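Local coordinates for protein nuclear hormone receptor HR38 (Drosophila melanogaster, PDB 1PDU) that mediates an atypical ecdysteroid signalling pathway as an orphan nuclear receptor, probably by regulating transcription, at residues D25-P30 with V94-Y99; E68-Y73 with L155-E160; L108-G113 with T119-S124; D183-N188 with Q195-R200. All coordinates share one frame; numbering follows the deposited sequence.

Interaction 1 of 4, residues D25-P30 with V94-Y99; sequences DTTPDP and VLRLAY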
loop_
_atom_site.group_PDB
_atom_site.type_symbol
_atom_site.label_atom_id
_atom_site.label_comp_id
_atom_site.label_asym_id
_atom_site.label_seq_id
_atom_site.Cartn_x
_atom_site.Cartn_y
_atom_site.Cartn_z
ATOM N N ASP A 25 -13.454 -5.159 -0.614
ATOM C CA ASP A 25 -13.761 -5.659 0.722
ATOM C C ASP A 25 -12.800 -5.152 1.809
ATOM O O ASP A 25 -13.135 -5.179 2.997
ATOM C CB ASP A 25 -13.765 -7.189 0.712
ATOM C CG ASP A 25 -14.823 -7.767 -0.226
ATOM O OD1 ASP A 25 -14.749 -8.983 -0.528
ATOM O OD2 ASP A 25 -15.730 -7.014 -0.661
ATOM N N THR A 26 -11.613 -4.698 1.414
ATOM C CA THR A 26 -10.649 -4.192 2.384
ATOM C C THR A 26 -10.382 -2.689 2.261
ATOM O O THR A 26 -9.436 -2.179 2.846
ATOM C CB THR A 26 -9.302 -4.946 2.291
ATOM O OG1 THR A 26 -8.739 -4.785 0.983
ATOM C CG2 THR A 26 -9.502 -6.421 2.585
ATOM N N THR A 27 -11.209 -1.988 1.495
ATOM C CA THR A 27 -11.065 -0.544 1.326
ATOM C C THR A 27 -12.240 0.101 2.053
ATOM O O THR A 27 -13.395 -0.075 1.663
ATOM C CB THR A 27 -11.102 -0.138 -0.161
ATOM O OG1 THR A 27 -10.005 -0.752 -0.845
ATOM C CG2 THR A 27 -10.979 1.373 -0.313
ATOM N N PRO A 28 -11.962 0.861 3.120
ATOM C CA PRO A 28 -13.038 1.509 3.876
ATOM C C PRO A 28 -14.034 2.197 2.960
ATOM O O PRO A 28 -13.637 2.906 2.031
ATOM C CB PRO A 28 -12.297 2.521 4.744
ATOM C CG PRO A 28 -10.950 1.916 4.911
ATOM C CD PRO A 28 -10.646 1.364 3.548
ATOM N N ASP A 29 -15.323 1.973 3.195
ATOM C CA ASP A 29 -16.332 2.645 2.393
ATOM C C ASP A 29 -16.657 3.940 3.130
ATOM O O ASP A 29 -16.646 3.986 4.359
ATOM C CB ASP A 29 -17.587 1.777 2.211
ATOM C CG ASP A 29 -18.093 1.186 3.516
ATOM O OD1 ASP A 29 -17.349 0.385 4.138
ATOM O OD2 ASP A 29 -19.236 1.517 3.914
ATOM N N PRO A 30 -16.935 5.015 2.382
ATOM C CA PRO A 30 -17.260 6.341 2.917
ATOM C C PRO A 30 -18.156 6.369 4.150
ATOM O O PRO A 30 -17.877 7.079 5.117
ATOM C CB PRO A 30 -17.906 7.037 1.728
ATOM C CG PRO A 30 -17.149 6.464 0.573
ATOM C CD PRO A 30 -17.092 4.992 0.915
ATOM N N VAL A 94 1.579 2.699 1.502
ATOM C CA VAL A 94 1.781 3.925 0.744
ATOM C C VAL A 94 0.996 3.933 -0.566
ATOM O O VAL A 94 0.435 4.961 -0.953
ATOM C CB VAL A 94 3.289 4.153 0.474
ATOM C CG1 VAL A 94 3.494 5.371 -0.384
ATOM C CG2 VAL A 94 4.021 4.352 1.805
ATOM N N LEU A 95 0.936 2.785 -1.231
ATOM C CA LEU A 95 0.213 2.674 -2.490
ATOM C C LEU A 95 -1.279 2.945 -2.305
ATOM O O LEU A 95 -1.868 3.710 -3.067
ATOM C CB LEU A 95 0.417 1.287 -3.109
ATOM C CG LEU A 95 -0.264 1.092 -4.469
ATOM C CD1 LEU A 95 0.331 2.059 -5.482
ATOM C CD2 LEU A 95 -0.096 -0.346 -4.939
ATOM N N ARG A 96 -1.891 2.333 -1.296
ATOM C CA ARG A 96 -3.316 2.543 -1.051
ATOM C C ARG A 96 -3.575 3.971 -0.642
ATOM O O ARG A 96 -4.547 4.597 -1.077
ATOM C CB ARG A 96 -3.833 1.590 0.034
ATOM C CG ARG A 96 -4.269 0.244 -0.546
ATOM C CD ARG A 96 -3.939 -0.896 0.370
ATOM N NE ARG A 96 -4.997 -1.160 1.335
ATOM C CZ ARG A 96 -6.025 -1.974 1.115
ATOM N NH1 ARG A 96 -6.141 -2.606 -0.047
ATOM N NH2 ARG A 96 -6.921 -2.179 2.074
ATOM N N LEU A 97 -2.691 4.486 0.198
ATOM C CA LEU A 97 -2.814 5.848 0.671
ATOM C C LEU A 97 -2.795 6.818 -0.500
ATOM O O LEU A 97 -3.670 7.670 -0.615
ATOM C CB LEU A 97 -1.669 6.166 1.633
ATOM C CG LEU A 97 -1.605 7.592 2.169
ATOM C CD1 LEU A 97 -2.960 7.996 2.728
ATOM C CD2 LEU A 97 -0.516 7.667 3.238
ATOM N N ALA A 98 -1.800 6.671 -1.371
ATOM C CA ALA A 98 -1.651 7.553 -2.521
ATOM C C ALA A 98 -2.783 7.425 -3.533
ATOM O O ALA A 98 -3.206 8.422 -4.119
ATOM C CB ALA A 98 -0.317 7.301 -3.203
ATOM N N TYR A 99 -3.274 6.204 -3.737
ATOM C CA TYR A 99 -4.359 5.966 -4.688
ATOM C C TYR A 99 -5.655 6.664 -4.293
ATOM O O TYR A 99 -6.312 7.290 -5.126
ATOM C CB TYR A 99 -4.632 4.476 -4.813
ATOM C CG TYR A 99 -5.595 4.130 -5.930
ATOM C CD1 TYR A 99 -5.330 4.525 -7.240
ATOM C CD2 TYR A 99 -6.750 3.389 -5.685
ATOM C CE1 TYR A 99 -6.185 4.187 -8.280
ATOM C CE2 TYR A 99 -7.621 3.046 -6.722
ATOM C CZ TYR A 99 -7.328 3.450 -8.018
ATOM O OH TYR A 99 -8.165 3.133 -9.062
#

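Interaction 2 of 4, residues E68-Y73 with L155-E160; sequences EKIPGY and LTLITE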
loop_
_atom_site.group_PDB
_atom_site.type_symbol
_atom_site.label_atom_id
_atom_site.label_comp_id
_atom_site.label_asym_id
_atom_site.label_seq_id
_atom_site.Cartn_x
_atom_site.Cartn_y
_atom_site.Cartn_z
ATOM N N GLU A 68 -4.408 -12.032 1.938
ATOM C CA GLU A 68 -4.860 -13.389 2.198
ATOM C C GLU A 68 -6.002 -13.819 1.303
ATOM O O GLU A 68 -6.346 -14.997 1.254
ATOM C CB GLU A 68 -5.246 -13.544 3.675
ATOM C CG GLU A 68 -4.052 -13.371 4.622
ATOM C CD GLU A 68 -4.423 -13.486 6.089
ATOM O OE1 GLU A 68 -5.533 -13.034 6.453
ATOM O OE2 GLU A 68 -3.593 -14.009 6.874
ATOM N N LYS A 69 -6.589 -12.872 0.586
ATOM C CA LYS A 69 -7.680 -13.215 -0.315
ATOM C C LYS A 69 -7.172 -13.306 -1.744
ATOM O O LYS A 69 -7.940 -13.596 -2.662
ATOM C CB LYS A 69 -8.817 -12.196 -0.215
ATOM C CG LYS A 69 -9.472 -12.186 1.149
ATOM C CD LYS A 69 -10.800 -11.440 1.155
ATOM C CE LYS A 69 -11.512 -11.655 2.492
ATOM N NZ LYS A 69 -12.963 -11.294 2.465
ATOM N N ILE A 70 -5.878 -13.051 -1.940
ATOM C CA ILE A 70 -5.306 -13.151 -3.279
ATOM C C ILE A 70 -5.254 -14.639 -3.611
ATOM O O ILE A 70 -4.475 -15.389 -3.018
ATOM C CB ILE A 70 -3.881 -12.593 -3.348
ATOM C CG1 ILE A 70 -3.893 -11.078 -3.142
ATOM C CG2 ILE A 70 -3.260 -12.954 -4.682
ATOM C CD1 ILE A 70 -2.512 -10.459 -3.086
ATOM N N PRO A 71 -6.088 -15.091 -4.559
ATOM C CA PRO A 71 -6.040 -16.520 -4.873
ATOM C C PRO A 71 -4.620 -16.990 -5.164
ATOM O O PRO A 71 -3.884 -16.342 -5.901
ATOM C CB PRO A 71 -6.993 -16.649 -6.063
ATOM C CG PRO A 71 -7.016 -15.285 -6.654
ATOM C CD PRO A 71 -6.966 -14.363 -5.488
ATOM N N GLY A 72 -4.236 -18.101 -4.541
ATOM C CA GLY A 72 -2.904 -18.647 -4.733
ATOM C C GLY A 72 -1.916 -18.239 -3.654
ATOM O O GLY A 72 -0.836 -18.827 -3.537
ATOM N N TYR A 73 -2.275 -17.232 -2.863
ATOM C CA TYR A 73 -1.395 -16.756 -1.802
ATOM C C TYR A 73 -1.227 -17.803 -0.711
ATOM O O TYR A 73 -0.115 -18.056 -0.250
ATOM C CB TYR A 73 -1.953 -15.474 -1.183
ATOM C CG TYR A 73 -1.065 -14.841 -0.128
ATOM C CD1 TYR A 73 0.159 -14.271 -0.471
ATOM C CD2 TYR A 73 -1.477 -14.759 1.200
ATOM C CE1 TYR A 73 0.948 -13.625 0.481
ATOM C CE2 TYR A 73 -0.694 -14.112 2.160
ATOM C CZ TYR A 73 0.512 -13.545 1.790
ATOM O OH TYR A 73 1.265 -12.862 2.715
ATOM N N LEU A 155 0.722 -7.078 -7.177
ATOM C CA LEU A 155 2.068 -7.146 -7.737
ATOM C C LEU A 155 3.093 -6.512 -6.808
ATOM O O LEU A 155 4.290 -6.764 -6.925
ATOM C CB LEU A 155 2.119 -6.474 -9.103
ATOM C CG LEU A 155 1.528 -7.272 -10.266
ATOM C CD1 LEU A 155 1.629 -6.429 -11.534
ATOM C CD2 LEU A 155 2.269 -8.603 -10.443
ATOM N N THR A 156 2.631 -5.681 -5.884
ATOM C CA THR A 156 3.537 -5.062 -4.930
ATOM C C THR A 156 3.888 -6.128 -3.894
ATOM O O THR A 156 4.998 -6.168 -3.373
ATOM C CB THR A 156 2.872 -3.872 -4.227
ATOM O OG1 THR A 156 2.496 -2.896 -5.208
ATOM C CG2 THR A 156 3.825 -3.241 -3.219
ATOM N N LEU A 157 2.924 -7.003 -3.623
ATOM C CA LEU A 157 3.094 -8.078 -2.650
ATOM C C LEU A 157 3.783 -9.302 -3.248
ATOM O O LEU A 157 4.755 -9.816 -2.689
ATOM C CB LEU A 157 1.732 -8.493 -2.086
ATOM C CG LEU A 157 1.819 -9.701 -1.153
ATOM C CD1 LEU A 157 2.562 -9.309 0.121
ATOM C CD2 LEU A 157 0.425 -10.211 -0.833
ATOM N N ILE A 158 3.265 -9.770 -4.382
ATOM C CA ILE A 158 3.818 -10.930 -5.060
ATOM C C ILE A 158 4.906 -10.457 -6.030
ATOM O O ILE A 158 4.651 -10.161 -7.199
ATOM C CB ILE A 158 2.705 -11.693 -5.808
ATOM C CG1 ILE A 158 1.520 -11.927 -4.861
ATOM C CG2 ILE A 158 3.228 -13.021 -6.330
ATOM C CD1 ILE A 158 1.905 -12.554 -3.536
ATOM N N THR A 159 6.126 -10.387 -5.515
ATOM C CA THR A 159 7.279 -9.930 -6.278
ATOM C C THR A 159 8.521 -10.621 -5.729
ATOM O O THR A 159 8.499 -11.167 -4.620
ATOM C CB THR A 159 7.451 -8.385 -6.135
ATOM O OG1 THR A 159 8.571 -7.943 -6.906
ATOM C CG2 THR A 159 7.679 -8.003 -4.676
ATOM N N GLU A 160 9.601 -10.591 -6.498
ATOM C CA GLU A 160 10.846 -11.210 -6.067
ATOM C C GLU A 160 11.385 -10.565 -4.787
ATOM O O GLU A 160 11.416 -9.338 -4.651
ATOM C CB GLU A 160 11.886 -11.111 -7.181
#

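Interaction 3 of 4, residues L108-G113 with T119-S124; sequences LIFCNG and TQCLRS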
loop_
_atom_site.group_PDB
_atom_site.type_symbol
_atom_site.label_atom_id
_atom_site.label_comp_id
_atom_site.label_asym_id
_atom_site.label_seq_id
_atom_site.Cartn_x
_atom_site.Cartn_y
_atom_site.Cartn_z
ATOM N N LEU A 108 -6.932 13.081 4.640
ATOM C CA LEU A 108 -6.147 11.947 4.198
ATOM C C LEU A 108 -6.836 10.745 4.848
ATOM O O LEU A 108 -7.000 10.705 6.067
ATOM C CB LEU A 108 -4.702 12.086 4.681
ATOM C CG LEU A 108 -3.622 11.366 3.869
ATOM C CD1 LEU A 108 -3.989 11.365 2.395
ATOM C CD2 LEU A 108 -2.282 12.059 4.079
ATOM N N ILE A 109 -7.272 9.792 4.033
ATOM C CA ILE A 109 -7.960 8.605 4.534
ATOM C C ILE A 109 -7.044 7.385 4.507
ATOM O O ILE A 109 -6.367 7.126 3.517
ATOM C CB ILE A 109 -9.214 8.298 3.687
ATOM C CG1 ILE A 109 -10.198 9.461 3.775
ATOM C CG2 ILE A 109 -9.894 7.027 4.182
ATOM C CD1 ILE A 109 -11.378 9.328 2.806
ATOM N N PHE A 110 -7.033 6.636 5.601
ATOM C CA PHE A 110 -6.206 5.438 5.701
ATOM C C PHE A 110 -7.093 4.197 5.621
ATOM O O PHE A 110 -8.238 4.204 6.092
ATOM C CB PHE A 110 -5.415 5.478 7.001
ATOM C CG PHE A 110 -4.562 6.701 7.136
ATOM C CD1 PHE A 110 -5.116 7.914 7.532
ATOM C CD2 PHE A 110 -3.205 6.651 6.839
ATOM C CE1 PHE A 110 -4.333 9.057 7.632
ATOM C CE2 PHE A 110 -2.411 7.792 6.934
ATOM C CZ PHE A 110 -2.975 8.996 7.331
ATOM N N CYS A 111 -6.571 3.129 5.028
ATOM C CA CYS A 111 -7.373 1.925 4.846
ATOM C C CYS A 111 -7.913 1.266 6.111
ATOM O O CYS A 111 -8.607 0.251 6.041
ATOM C CB CYS A 111 -6.622 0.910 3.974
ATOM S SG CYS A 111 -5.005 0.430 4.538
ATOM N N ASN A 112 -7.610 1.841 7.271
ATOM C CA ASN A 112 -8.143 1.301 8.514
ATOM C C ASN A 112 -9.365 2.154 8.839
ATOM O O ASN A 112 -9.971 2.027 9.900
ATOM C CB ASN A 112 -7.098 1.363 9.633
ATOM C CG ASN A 112 -6.849 2.772 10.140
ATOM O OD1 ASN A 112 -6.955 3.757 9.399
ATOM N ND2 ASN A 112 -6.494 2.871 11.411
ATOM N N GLY A 113 -9.726 3.015 7.891
ATOM C CA GLY A 113 -10.879 3.886 8.056
ATOM C C GLY A 113 -10.612 5.234 8.720
ATOM O O GLY A 113 -11.435 6.147 8.631
ATOM N N THR A 119 -2.255 18.012 7.617
ATOM C CA THR A 119 -1.390 18.720 8.552
ATOM C C THR A 119 -1.091 17.950 9.837
ATOM O O THR A 119 -0.067 18.185 10.471
ATOM C CB THR A 119 -1.976 20.094 8.911
ATOM O OG1 THR A 119 -3.297 19.931 9.445
ATOM C CG2 THR A 119 -2.021 20.984 7.665
ATOM N N GLN A 120 -1.977 17.040 10.235
ATOM C CA GLN A 120 -1.734 16.240 11.437
ATOM C C GLN A 120 -0.745 15.123 11.104
ATOM O O GLN A 120 -0.168 14.509 11.996
ATOM C CB GLN A 120 -3.024 15.597 11.944
ATOM C CG GLN A 120 -4.058 16.549 12.523
ATOM C CD GLN A 120 -5.403 15.870 12.745
ATOM O OE1 GLN A 120 -5.998 15.332 11.811
ATOM N NE2 GLN A 120 -5.888 15.896 13.981
ATOM N N CYS A 121 -0.566 14.855 9.815
ATOM C CA CYS A 121 0.336 13.802 9.366
ATOM C C CYS A 121 1.725 14.345 9.076
ATOM O O CYS A 121 2.729 13.643 9.232
ATOM C CB CYS A 121 -0.216 13.142 8.104
ATOM S SG CYS A 121 -1.848 12.402 8.316
ATOM N N LEU A 122 1.779 15.596 8.639
ATOM C CA LEU A 122 3.052 16.224 8.331
ATOM C C LEU A 122 3.911 16.145 9.583
ATOM O O LEU A 122 5.130 15.989 9.514
ATOM C CB LEU A 122 2.836 17.683 7.927
ATOM C CG LEU A 122 4.061 18.388 7.339
ATOM C CD1 LEU A 122 4.473 17.693 6.039
ATOM C CD2 LEU A 122 3.739 19.856 7.093
ATOM N N ARG A 123 3.260 16.230 10.732
ATOM C CA ARG A 123 3.964 16.168 12.003
ATOM C C ARG A 123 4.688 14.833 12.201
ATOM O O ARG A 123 5.828 14.798 12.656
ATOM C CB ARG A 123 2.978 16.413 13.149
ATOM N N SER A 124 4.037 13.729 11.851
ATOM C CA SER A 124 4.661 12.425 12.035
ATOM C C SER A 124 5.346 11.876 10.787
ATOM O O SER A 124 6.416 11.269 10.886
ATOM C CB SER A 124 3.629 11.415 12.552
ATOM O OG SER A 124 2.467 11.410 11.742
#

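Interaction 4 of 4, residues D183-N188 with Q195-R200; sequences DHVTYN and QHYFSR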
loop_
_atom_site.group_PDB
_atom_site.type_symbol
_atom_site.label_atom_id
_atom_site.label_comp_id
_atom_site.label_asym_id
_atom_site.label_seq_id
_atom_site.Cartn_x
_atom_site.Cartn_y
_atom_site.Cartn_z
ATOM N N ASP A 183 -4.265 -8.713 -20.021
ATOM C CA ASP A 183 -5.536 -8.918 -20.717
ATOM C C ASP A 183 -6.493 -7.744 -20.500
ATOM O O ASP A 183 -7.067 -7.207 -21.455
ATOM C CB ASP A 183 -6.216 -10.210 -20.250
ATOM C CG ASP A 183 -5.390 -11.451 -20.557
ATOM O OD1 ASP A 183 -4.594 -11.414 -21.523
ATOM O OD2 ASP A 183 -5.542 -12.470 -19.846
ATOM N N HIS A 184 -6.653 -7.339 -19.244
ATOM C CA HIS A 184 -7.543 -6.234 -18.915
ATOM C C HIS A 184 -7.166 -4.939 -19.632
ATOM O O HIS A 184 -8.033 -4.232 -20.145
ATOM C CB HIS A 184 -7.542 -5.990 -17.404
ATOM C CG HIS A 184 -8.419 -4.856 -16.981
ATOM N ND1 HIS A 184 -9.794 -4.937 -16.987
ATOM C CD2 HIS A 184 -8.119 -3.597 -16.587
ATOM C CE1 HIS A 184 -10.304 -3.777 -16.618
ATOM N NE2 HIS A 184 -9.309 -2.945 -16.370
ATOM N N VAL A 185 -5.875 -4.623 -19.665
ATOM C CA VAL A 185 -5.419 -3.390 -20.311
ATOM C C VAL A 185 -5.618 -3.396 -21.825
ATOM O O VAL A 185 -6.023 -2.390 -22.411
ATOM C CB VAL A 185 -3.934 -3.120 -19.996
ATOM C CG1 VAL A 185 -3.426 -1.943 -20.810
ATOM C CG2 VAL A 185 -3.780 -2.842 -18.522
ATOM N N THR A 186 -5.338 -4.537 -22.443
ATOM C CA THR A 186 -5.474 -4.699 -23.883
ATOM C C THR A 186 -6.877 -4.387 -24.398
ATOM O O THR A 186 -7.034 -3.736 -25.429
ATOM C CB THR A 186 -5.114 -6.136 -24.305
ATOM O OG1 THR A 186 -3.732 -6.388 -24.019
ATOM C CG2 THR A 186 -5.367 -6.335 -25.794
ATOM N N TYR A 187 -7.896 -4.835 -23.675
ATOM C CA TYR A 187 -9.276 -4.614 -24.089
ATOM C C TYR A 187 -9.978 -3.411 -23.464
ATOM O O TYR A 187 -11.134 -3.141 -23.774
ATOM C CB TYR A 187 -10.073 -5.894 -23.843
ATOM C CG TYR A 187 -9.451 -7.092 -24.541
ATOM C CD1 TYR A 187 -8.814 -8.096 -23.814
ATOM C CD2 TYR A 187 -9.466 -7.198 -25.936
ATOM C CE1 TYR A 187 -8.199 -9.177 -24.458
ATOM C CE2 TYR A 187 -8.857 -8.270 -26.588
ATOM C CZ TYR A 187 -8.222 -9.256 -25.844
ATOM O OH TYR A 187 -7.593 -10.313 -26.482
ATOM N N ASN A 188 -9.281 -2.685 -22.593
ATOM C CA ASN A 188 -9.848 -1.494 -21.955
ATOM C C ASN A 188 -9.632 -0.284 -22.862
ATOM O O ASN A 188 -8.526 0.246 -22.954
ATOM C CB ASN A 188 -9.179 -1.241 -20.605
ATOM C CG ASN A 188 -9.601 0.079 -19.984
ATOM O OD1 ASN A 188 -9.477 1.136 -20.603
ATOM N ND2 ASN A 188 -10.101 0.026 -18.756
ATOM N N GLN A 195 0.164 6.254 -24.710
ATOM C CA GLN A 195 1.451 5.663 -25.077
ATOM C C GLN A 195 1.776 4.504 -24.133
ATOM O O GLN A 195 1.957 4.704 -22.938
ATOM C CB GLN A 195 2.541 6.724 -25.005
ATOM N N HIS A 196 1.875 3.303 -24.693
ATOM C CA HIS A 196 2.125 2.084 -23.928
ATOM C C HIS A 196 1.746 2.216 -22.460
ATOM O O HIS A 196 2.591 2.185 -21.565
ATOM C CB HIS A 196 3.574 1.622 -24.037
ATOM C CG HIS A 196 3.735 0.152 -23.795
ATOM N ND1 HIS A 196 3.029 -0.517 -22.818
ATOM C CD2 HIS A 196 4.490 -0.783 -24.421
ATOM C CE1 HIS A 196 3.339 -1.801 -22.853
ATOM N NE2 HIS A 196 4.224 -1.989 -23.816
ATOM N N TYR A 197 0.450 2.367 -22.238
ATOM C CA TYR A 197 -0.115 2.508 -20.913
ATOM C C TYR A 197 0.387 1.421 -19.975
ATOM O O TYR A 197 0.812 1.693 -18.851
ATOM C CB TYR A 197 -1.631 2.449 -21.030
ATOM C CG TYR A 197 -2.360 2.530 -19.725
ATOM C CD1 TYR A 197 -2.723 1.376 -19.036
ATOM C CD2 TYR A 197 -2.708 3.762 -19.183
ATOM C CE1 TYR A 197 -3.419 1.451 -17.846
ATOM C CE2 TYR A 197 -3.405 3.845 -17.988
ATOM C CZ TYR A 197 -3.756 2.686 -17.330
ATOM O OH TYR A 197 -4.457 2.769 -16.159
ATOM N N PHE A 198 0.349 0.186 -20.450
ATOM C CA PHE A 198 0.789 -0.942 -19.654
ATOM C C PHE A 198 2.159 -0.708 -19.025
ATOM O O PHE A 198 2.312 -0.834 -17.809
ATOM C CB PHE A 198 0.832 -2.208 -20.503
ATOM C CG PHE A 198 1.107 -3.441 -19.709
ATOM C CD1 PHE A 198 0.158 -3.933 -18.828
ATOM C CD2 PHE A 198 2.329 -4.091 -19.810
ATOM C CE1 PHE A 198 0.417 -5.051 -18.059
ATOM C CE2 PHE A 198 2.600 -5.213 -19.043
ATOM C CZ PHE A 198 1.641 -5.694 -18.164
ATOM N N SER A 199 3.150 -0.367 -19.852
ATOM C CA SER A 199 4.514 -0.127 -19.374
ATOM C C SER A 199 4.563 0.988 -18.345
ATOM O O SER A 199 5.308 0.907 -17.369
ATOM C CB SER A 199 5.434 0.212 -20.544
ATOM N N ARG A 200 3.776 2.034 -18.571
ATOM C CA ARG A 200 3.732 3.162 -17.659
ATOM C C ARG A 200 3.116 2.732 -16.330
ATOM O O ARG A 200 3.452 3.264 -15.270
ATOM C CB ARG A 200 2.921 4.296 -18.283
ATOM C CG ARG A 200 3.623 4.952 -19.465
ATOM C CD ARG A 200 2.699 5.857 -20.253
ATOM N NE ARG A 200 2.188 6.968 -19.458
ATOM C CZ ARG A 200 1.289 7.843 -19.900
ATOM N NH1 ARG A 200 0.804 7.727 -21.133
ATOM N NH2 ARG A 200 0.875 8.832 -19.117
#

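Interaction 1 of 4, residues D25-P30 with V94-Y99
Thr26 OG1 is gripped by three groups: it hydrogen-bonds to Ser22 O and His23 O in the last turn of helix 15-25, and it accepts a weak bond from Arg96 NH2 at 3.4 Å with an N-H...O angle of 153°. The contact ties the end of helix 15-25 to helix 78-100, a long helix at the heart of the helical sandwich of the nuclear receptor ligand-binding domain. Thr26 is where the chain leaves helical geometry. Its chi1 of 60° sets OG1 between the backbone N and the carbonyl carbon, which turns the hydroxyl back over the helix end and also toward the arginine. The Arg96 side chain, bent at chi2 and chi3, meets Thr26 at about a right angle, and OG1 lies at the edge of the guanidinium, in its plane. Val62 and Ile63 of helix 45-67 touch the same side chain, and Arg96 NE lies against Cys111 SG. The carbonyl-rich end of helix 15-25 would probably favour a positive charge there. A little further along, Thr27 OG1 turns back to His23 O, while Pro28 O bonds to Arg100 on the next turn of helix 78-100. A second oxygen of Thr26 also borders the guanidinium: Thr26 O lies at its edge, near its plane, 2.6 Å from Arg96 NH2.

Interaction 2 of 4, residues E68-Y73 with L155-E160
Leu157 pushes a single methyl, CD2, between two residues of the loop 68-73, and here the packing is tightest: Leu157 CD2 lies 3.7 Å from Ile70 CD1 and equally 3.7 Å from Tyr73 CE1. With CG of Leu157 anti to its backbone N (chi1 175°), the branch extends from the last turn of helix 146-157 straight at the loop. The leucine and the tyrosine cross at about a right angle. Ile158, the first residue beyond the helix and the centre of an inverse gamma turn, adds its own methyl; its CD1 comes to the edge of the Tyr73 ring, near the ring plane, 3.9 Å from Tyr73 CD1. All four of these side chains are buried. Away from this apolar cluster the contact gives out: Lys69 is exposed, as is Glu160, whose side chain is modelled only to CB, and the side chain of Glu68 sets out away from the helix end. The loop keeps its shape by a type II beta turn from Ile70 to Tyr73, closed by Tyr73 N to Ile70 O at 2.9 Å, with Pro71 and Gly72 at its corners. Gly72 has the positive phi expected at the second corner. Behind the turn, Ile70 touches Leu19 of helix 15-25, and Tyr73 rests on Phe85 of helix 78-100. This proline-glycine turn between helices 45-67 and 78-100 belongs to the signature sequence of nuclear receptor ligand-binding domains.

Interaction 3 of 4, residues L108-G113 with T119-S124
Cys121 aims its short side chain from helix 118-125 at Phe110 and Leu108, on and just beyond strand 107-109. Its CB still stands back, 4.6 Å from Leu108 CD2 and 5.0 Å from Phe110 CZ, and it is the sulfur that closes the distance. With chi1 of -59°, SG lies anti to the carbonyl carbon and beside the backbone N, which directs it at the far rim of the phenylalanine. There SG meets Phe110 CZ at 3.7 Å, with Phe110 CE1 next at 4.2 Å. The line from SG to the ring centroid runs 85° off the ring normal, so this is a sulfur-aromatic contact made in the ring plane, at the hydrogen-bearing edge. A looser touch, 4.3 Å from SG to Leu108 CD2, is its other contact with the segment 108-113. Phe110 is also the first residue of a type I beta turn closed by Gly113 N to Phe110 O at 2.6 Å, and that turn carries the chain from strand 107-109 toward strand 115-117. The two strands form the small antiparallel hairpin usual in nuclear receptor ligand-binding domains, and helix 118-125 follows directly. Phe110 rests on Phe93 of helix 78-100 and Leu55 of helix 45-67, whereas Leu129 of helix 128-142 touches both Cys121 and Leu108, so the contact joins the hairpin and its following helix to three longer helices, two through Phe110 and one through Leu129.

Interaction 4 of 4, residues D183-N188 with Q195-R200
The rings of Tyr197 and Phe198, neighbours at the start of helix 197-202, share one partner, Val185 of helix 167-187. Phe198 is met at its edge: Val185 CG2 lies near the ring plane, 4.1 Å from Phe198 CD1, and His196 CE1 also borders this ring in plane. The imidazole of His196 in turn has Ser199 CB over one face, 3.4 Å above the plane and offset toward the rim. Tyr197 receives the other methyl of the valine, Val185 CG1 approaching obliquely to 3.8 Å from Tyr197 CD1. Val185 can serve both because chi1 of 173° puts CG1 anti to the backbone N and CG2 beside that N, one methyl for each ring. His196 occupies the N-cap position of the second helix, and Asn188 that of the short helix 189-192, where its OD1 caps Ala191 N. Polar atoms find partners round about: Tyr197 OH bonds to Glu143 O, and His184 NE2 to Asp145 OD2. Between the two helices themselves the contact is wholly apolar, methyl against aromatic, which suggests that it is held by burial of hydrocarbon surface, while the tyrosine hydroxyl adds a directional bond to the chain just beyond helix 128-142.

All four contacts are largely buried, yet their depth differs: interaction 1 is centred about 8 Å from the centre of the chain, interaction 4 about 22 Å. Helix 78-100 unites the first three, supplying Arg96 to interaction 1 and side chains that back the loops of interactions 2 and 3. Interactions 1 and 2 meet where Leu95 CD2 packs 3.6 Å from Thr156 OG1, and Pro28 of interaction 1 packs against the turn of interaction 3. Interactions 2 and 3 lie on opposite sides of the chain's centre. Polar grip characterises the most central contact alone, whereas interactions 2 and 4 rely on methyls against rings and interaction 3 on a thiol.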